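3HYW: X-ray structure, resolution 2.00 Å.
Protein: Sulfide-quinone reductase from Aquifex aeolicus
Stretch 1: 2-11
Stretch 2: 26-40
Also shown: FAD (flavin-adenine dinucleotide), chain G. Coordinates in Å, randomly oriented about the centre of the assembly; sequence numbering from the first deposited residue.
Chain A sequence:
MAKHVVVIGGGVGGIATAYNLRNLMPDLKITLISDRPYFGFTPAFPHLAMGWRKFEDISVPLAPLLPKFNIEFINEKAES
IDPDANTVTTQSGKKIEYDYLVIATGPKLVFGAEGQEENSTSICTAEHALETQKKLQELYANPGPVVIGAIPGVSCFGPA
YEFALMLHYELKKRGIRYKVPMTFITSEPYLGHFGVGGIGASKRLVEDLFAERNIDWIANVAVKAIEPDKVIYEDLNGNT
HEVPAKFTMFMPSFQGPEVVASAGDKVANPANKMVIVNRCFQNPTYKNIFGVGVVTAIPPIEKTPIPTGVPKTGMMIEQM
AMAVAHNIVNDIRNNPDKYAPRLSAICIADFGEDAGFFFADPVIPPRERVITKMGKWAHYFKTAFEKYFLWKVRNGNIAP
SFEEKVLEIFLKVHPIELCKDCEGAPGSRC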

# COMPACT_ATOMS: atom_id res chain seq x y z
N ALA A 2 2.54 -51.58 -32.63
CA ALA A 2 2.43 -50.40 -31.72
C ALA A 2 2.17 -49.10 -32.49
O ALA A 2 2.58 -48.96 -33.65
N LYS A 3 1.47 -48.17 -31.85
CA LYS A 3 1.22 -46.85 -32.42
C LYS A 3 2.49 -46.00 -32.37
O LYS A 3 3.46 -46.34 -31.68
N HIS A 4 2.48 -44.88 -33.11
CA HIS A 4 3.64 -44.00 -33.19
C HIS A 4 3.27 -42.56 -32.84
O HIS A 4 2.43 -41.95 -33.50
N VAL A 5 3.90 -42.03 -31.80
CA VAL A 5 3.74 -40.63 -31.44
C VAL A 5 4.99 -39.84 -31.83
O VAL A 5 6.11 -40.24 -31.48
N VAL A 6 4.81 -38.74 -32.55
CA VAL A 6 5.89 -37.80 -32.79
C VAL A 6 5.73 -36.60 -31.85
O VAL A 6 4.64 -36.02 -31.75
N VAL A 7 6.82 -36.26 -31.17
CA VAL A 7 6.87 -35.09 -30.31
C VAL A 7 7.85 -34.09 -30.92
O VAL A 7 9.02 -34.42 -31.15
N ILE A 8 7.36 -32.89 -31.20
CA ILE A 8 8.23 -31.83 -31.70
C ILE A 8 8.64 -30.92 -30.55
O ILE A 8 7.81 -30.19 -30.00
N GLY A 9 9.93 -30.97 -30.21
CA GLY A 9 10.49 -30.10 -29.18
C GLY A 9 11.11 -30.89 -28.05
O GLY A 9 10.45 -31.73 -27.44
N GLY A 10 12.38 -30.62 -27.78
CA GLY A 10 13.11 -31.29 -26.70
C GLY A 10 13.28 -30.44 -25.46
O GLY A 10 14.37 -30.39 -24.88
N GLY A 11 12.21 -29.78 -25.04
CA GLY A 11 12.22 -28.92 -23.85
C GLY A 11 11.31 -29.47 -22.77
O GLY A 11 11.02 -30.67 -22.74
N PRO A 26 4.85 -48.81 -22.38
CA PRO A 26 6.19 -49.31 -22.73
C PRO A 26 6.37 -49.71 -24.20
O PRO A 26 7.48 -49.58 -24.72
N ASP A 27 5.32 -50.19 -24.85
CA ASP A 27 5.46 -50.66 -26.24
C ASP A 27 5.22 -49.57 -27.30
O ASP A 27 5.52 -49.77 -28.47
N LEU A 28 4.71 -48.42 -26.87
CA LEU A 28 4.46 -47.27 -27.74
C LEU A 28 5.74 -46.83 -28.45
O LEU A 28 6.77 -46.66 -27.80
N LYS A 29 5.69 -46.65 -29.77
CA LYS A 29 6.82 -46.05 -30.47
C LYS A 29 6.75 -44.53 -30.32
O LYS A 29 5.71 -43.92 -30.55
N ILE A 30 7.87 -43.93 -29.92
CA ILE A 30 7.92 -42.50 -29.65
C ILE A 30 9.17 -41.89 -30.28
O ILE A 30 10.28 -42.34 -30.05
N THR A 31 8.95 -40.85 -31.09
CA THR A 31 10.03 -40.13 -31.73
C THR A 31 9.97 -38.68 -31.27
O THR A 31 8.92 -38.03 -31.36
N LEU A 32 11.10 -38.18 -30.78
CA LEU A 32 11.22 -36.78 -30.41
C LEU A 32 12.13 -36.07 -31.40
O LEU A 32 13.26 -36.51 -31.65
N ILE A 33 11.61 -34.99 -31.97
CA ILE A 33 12.35 -34.16 -32.91
C ILE A 33 12.64 -32.81 -32.26
O ILE A 33 11.71 -32.11 -31.84
N SER A 34 13.92 -32.44 -32.19
CA SER A 34 14.31 -31.14 -31.66
C SER A 34 15.52 -30.55 -32.38
O SER A 34 16.44 -31.28 -32.74
N ASP A 35 15.50 -29.24 -32.58
CA ASP A 35 16.59 -28.53 -33.25
C ASP A 35 17.80 -28.29 -32.34
O ASP A 35 18.91 -28.05 -32.82
N ARG A 36 17.58 -28.35 -31.03
CA ARG A 36 18.67 -28.27 -30.07
C ARG A 36 19.09 -29.67 -29.64
O ARG A 36 18.24 -30.52 -29.42
N PRO A 37 20.41 -29.90 -29.52
CA PRO A 37 20.93 -31.22 -29.13
C PRO A 37 20.80 -31.51 -27.63
O PRO A 37 21.19 -32.58 -27.17
N TYR A 38 20.26 -30.55 -26.88
CA TYR A 38 20.23 -30.65 -25.43
C TYR A 38 18.87 -30.25 -24.89
O TYR A 38 18.17 -29.45 -25.52
N PHE A 39 18.51 -30.78 -23.72
CA PHE A 39 17.46 -30.17 -22.92
C PHE A 39 18.08 -29.03 -22.12
O PHE A 39 19.07 -29.24 -21.42
N GLY A 40 17.50 -27.83 -22.22
CA GLY A 40 17.99 -26.70 -21.44
C GLY A 40 17.04 -26.41 -20.28
O GLY A 40 15.84 -26.26 -20.49

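Side chains pack between two parallel strands of sulfide-quinone reductase, with FAD bound at their C-terminal end. Backbone hydrogen bonds, from Lys-29 N to Lys-3 O (3.0 Å) through Gly-9 N to Ile-33 O (2.7 Å), hold strand 4-8 beside the strand that runs through Lys-29 to Leu-32, so paired side chains emerge on the same face of the sheet.

Apolar contacts fill the face carrying Val-5, Val-7, Ile-30 and Leu-32. Val-7 (t) places CG1 4.2 Å from Leu-32 CD1 and CG2 4.5 Å from Ile-30 CG2; Ile-30 is m,t, whereas Leu-32 has chi1 t and an off-well chi2 of 139°. Val-5 (t) meets Leu-28, Val-5 CG2 to Leu-28 CD2 4.0 Å. The other face carries His-4, Val-6, Ile-8, Lys-29, Thr-31 and Ile-33; here Val-6 CG1 (t) lies 3.7 Å from Ile-33 CD1 (m,t).

Polar and ring contacts begin with His-4 (chi1 t), which reaches across the strands; its NE2 donates a hydrogen bond to Thr-31 OG1 (m) at 2.6 Å, near the ring plane. The fully extended Lys-29 (t throughout) covers one ring face with its aliphatic stem, CD lying 4.0 Å from the His-4 ring centroid in a CH-pi contact. Phe-39 (t) turns its ring edge to the glycine turn, CE1 3.7 Å from Gly-11 C. Ala-2 points toward stretch 2, its CB in van der Waals contact with the carbonyl Asp-27 O at 3.1 Å.

Gly-9 and Gly-11 leave room for FAD, since a CB on Gly-9 would be crowded by FAD O4B and one on Gly-11 would clash with FAD O5B; Gly-10 instead leaves room for Ser-34 OG, which sits 3.0 Å from Gly-10 N. Asp-35 OD1 (p) accepts a very short hydrogen bond from FAD O2B (2.4 Å), and Arg-36 NH1 donates to FAD O2B at 3.1 Å. Ile-8 CG2 packs 3.6 Å from FAD C2A of the adenine.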

# COMPACT_ATOMS: atom_id res chain seq x y z
CB ALA A 2 3.69 -50.26 -30.88
CB LYS A 3 0.08 -46.13 -31.69
CG LYS A 3 -1.30 -46.76 -31.85
CD LYS A 3 -1.78 -46.76 -33.30
CE LYS A 3 -3.08 -47.52 -33.45
NZ LYS A 3 -2.90 -48.99 -33.27
CB HIS A 4 4.28 -44.08 -34.58
CG HIS A 4 5.57 -43.33 -34.71
ND1 HIS A 4 6.02 -42.82 -35.91
CD2 HIS A 4 6.51 -43.00 -33.78
CE1 HIS A 4 7.18 -42.21 -35.72
NE2 HIS A 4 7.49 -42.30 -34.44
CB VAL A 5 3.45 -40.43 -29.93
CG1 VAL A 5 3.33 -38.95 -29.59
CG2 VAL A 5 2.18 -41.16 -29.53
CB VAL A 6 5.93 -37.31 -34.27
CG1 VAL A 6 6.93 -36.16 -34.44
CG2 VAL A 6 6.28 -38.47 -35.20
CB VAL A 7 7.31 -35.45 -28.87
CG1 VAL A 7 7.36 -34.21 -27.99
CG2 VAL A 7 6.39 -36.51 -28.26
CB ILE A 8 7.58 -30.99 -32.82
CG1 ILE A 8 7.01 -31.89 -33.94
CG2 ILE A 8 8.60 -30.01 -33.39
CD1 ILE A 8 6.26 -31.11 -35.05
CB PRO A 26 6.35 -50.53 -21.82
CG PRO A 26 5.52 -50.20 -20.63
CD PRO A 26 4.30 -49.55 -21.23
CB ASP A 27 4.62 -51.92 -26.49
CG ASP A 27 3.13 -51.64 -26.64
OD1 ASP A 27 2.62 -50.69 -26.01
OD2 ASP A 27 2.48 -52.39 -27.41
CB LEU A 28 3.95 -46.10 -26.90
CG LEU A 28 2.76 -45.22 -27.33
CD1 LEU A 28 2.83 -43.87 -26.64
CD2 LEU A 28 2.61 -45.05 -28.82
CB LYS A 29 6.85 -46.46 -31.95
CG LYS A 29 8.10 -46.00 -32.69
CD LYS A 29 8.07 -46.37 -34.18
CE LYS A 29 9.27 -45.79 -34.91
NZ LYS A 29 9.16 -45.93 -36.39
CB ILE A 30 7.90 -42.18 -28.12
CG1 ILE A 30 6.64 -42.76 -27.46
CG2 ILE A 30 8.00 -40.67 -27.88
CD1 ILE A 30 6.72 -42.86 -25.96
CB THR A 31 9.93 -40.22 -33.26
OG1 THR A 31 9.92 -41.59 -33.66
CG2 THR A 31 11.09 -39.50 -33.93
CB LEU A 32 11.74 -36.64 -28.97
CG LEU A 32 11.66 -35.25 -28.33
CD1 LEU A 32 11.22 -35.35 -26.87
CD2 LEU A 32 12.99 -34.52 -28.43
CB ILE A 33 11.53 -33.91 -34.22
CG1 ILE A 33 11.07 -35.24 -34.85
CG2 ILE A 33 12.34 -33.08 -35.21
CD1 ILE A 33 10.09 -35.08 -36.01
CB SER A 34 14.60 -31.23 -30.16
OG SER A 34 14.68 -29.94 -29.58
CB ASP A 35 16.10 -27.21 -33.89
CG ASP A 35 15.55 -26.23 -32.86
OD1 ASP A 35 15.31 -26.61 -31.70
OD2 ASP A 35 15.33 -25.06 -33.23
CB ARG A 36 18.25 -27.44 -28.85
CG ARG A 36 18.37 -25.95 -29.07
CD ARG A 36 17.86 -25.16 -27.88
NE ARG A 36 18.13 -23.73 -28.04
CZ ARG A 36 17.32 -22.88 -28.66
NH1 ARG A 36 16.17 -23.29 -29.18
NH2 ARG A 36 17.66 -21.60 -28.76
CB PRO A 37 22.40 -31.14 -29.53
CG PRO A 37 22.73 -29.68 -29.41
CD PRO A 37 21.49 -28.93 -29.77
CB TYR A 38 21.32 -29.75 -24.82
CG TYR A 38 21.14 -28.27 -25.11
CD1 TYR A 38 20.40 -27.45 -24.25
CD2 TYR A 38 21.71 -27.69 -26.25
CE1 TYR A 38 20.21 -26.09 -24.52
CE2 TYR A 38 21.52 -26.32 -26.54
CZ TYR A 38 20.78 -25.54 -25.66
OH TYR A 38 20.60 -24.20 -25.92
CB PHE A 39 16.79 -31.17 -21.97
CG PHE A 39 15.98 -30.51 -20.87
CD1 PHE A 39 14.65 -30.17 -21.09
CD2 PHE A 39 16.55 -30.21 -19.63
CE1 PHE A 39 13.89 -29.55 -20.10
CE2 PHE A 39 15.81 -29.58 -18.63
CZ PHE A 39 14.48 -29.25 -18.86
PA FAD G . 11.10 -25.03 -24.21
O1A FAD G . 11.41 -25.69 -22.89
O2A FAD G . 11.76 -23.74 -24.56
O5B FAD G . 11.41 -26.13 -25.33
C5B FAD G . 11.11 -25.97 -26.70
C4B FAD G . 11.97 -26.97 -27.46
O4B FAD G . 11.54 -27.05 -28.82
C3B FAD G . 13.42 -26.53 -27.50
O3B FAD G . 14.26 -27.67 -27.30
C2B FAD G . 13.59 -25.97 -28.90
O2B FAD G . 14.94 -26.08 -29.36
C1B FAD G . 12.66 -26.87 -29.69
N9A FAD G . 12.18 -26.31 -30.99
C8A FAD G . 11.82 -25.03 -31.24
N7A FAD G . 11.43 -24.94 -32.54
C5A FAD G . 11.56 -26.17 -33.09
C6A FAD G . 11.32 -26.70 -34.36
N6A FAD G . 10.86 -25.90 -35.35
N1A FAD G . 11.55 -28.01 -34.60
C2A FAD G . 12.01 -28.82 -33.63
N3A FAD G . 12.25 -28.34 -32.39
C4A FAD G . 12.03 -27.03 -32.10
N1 FAD G . 8.72 -21.38 -15.53
C2 FAD G . 8.65 -21.70 -14.22
O2 FAD G . 7.72 -22.41 -13.80
N3 FAD G . 9.59 -21.28 -13.33
C4 FAD G . 10.62 -20.52 -13.75
O4 FAD G . 11.56 -20.07 -12.87
C4X FAD G . 10.71 -20.17 -15.09
N5 FAD G . 11.74 -19.40 -15.51
C5X FAD G . 11.86 -19.05 -16.81
C6 FAD G . 12.94 -18.26 -17.21
C7 FAD G . 13.08 -17.89 -18.54
C7M FAD G . 14.27 -17.03 -18.94
C8 FAD G . 12.12 -18.30 -19.47
C8M FAD G . 12.21 -17.92 -20.94
C9 FAD G . 11.04 -19.08 -19.06
C9A FAD G . 10.90 -19.48 -17.72
N10 FAD G . 9.85 -20.26 -17.31
C10 FAD G . 9.75 -20.61 -16.00
C1' FAD G . 8.80 -20.66 -18.27
C2' FAD G . 8.74 -22.07 -18.82
O2' FAD G . 8.82 -23.02 -17.76
C3' FAD G . 9.84 -22.24 -19.87
O3' FAD G . 9.66 -21.25 -20.92
C4' FAD G . 9.82 -23.64 -20.47
O4' FAD G . 11.09 -23.86 -21.11
C5' FAD G . 8.69 -23.80 -21.48
O5' FAD G . 8.64 -25.14 -21.95
P FAD G . 8.33 -25.50 -23.49
O1P FAD G . 8.43 -27.00 -23.63
O2P FAD G . 7.08 -24.80 -23.95
O3P FAD G . 9.52 -24.79 -24.32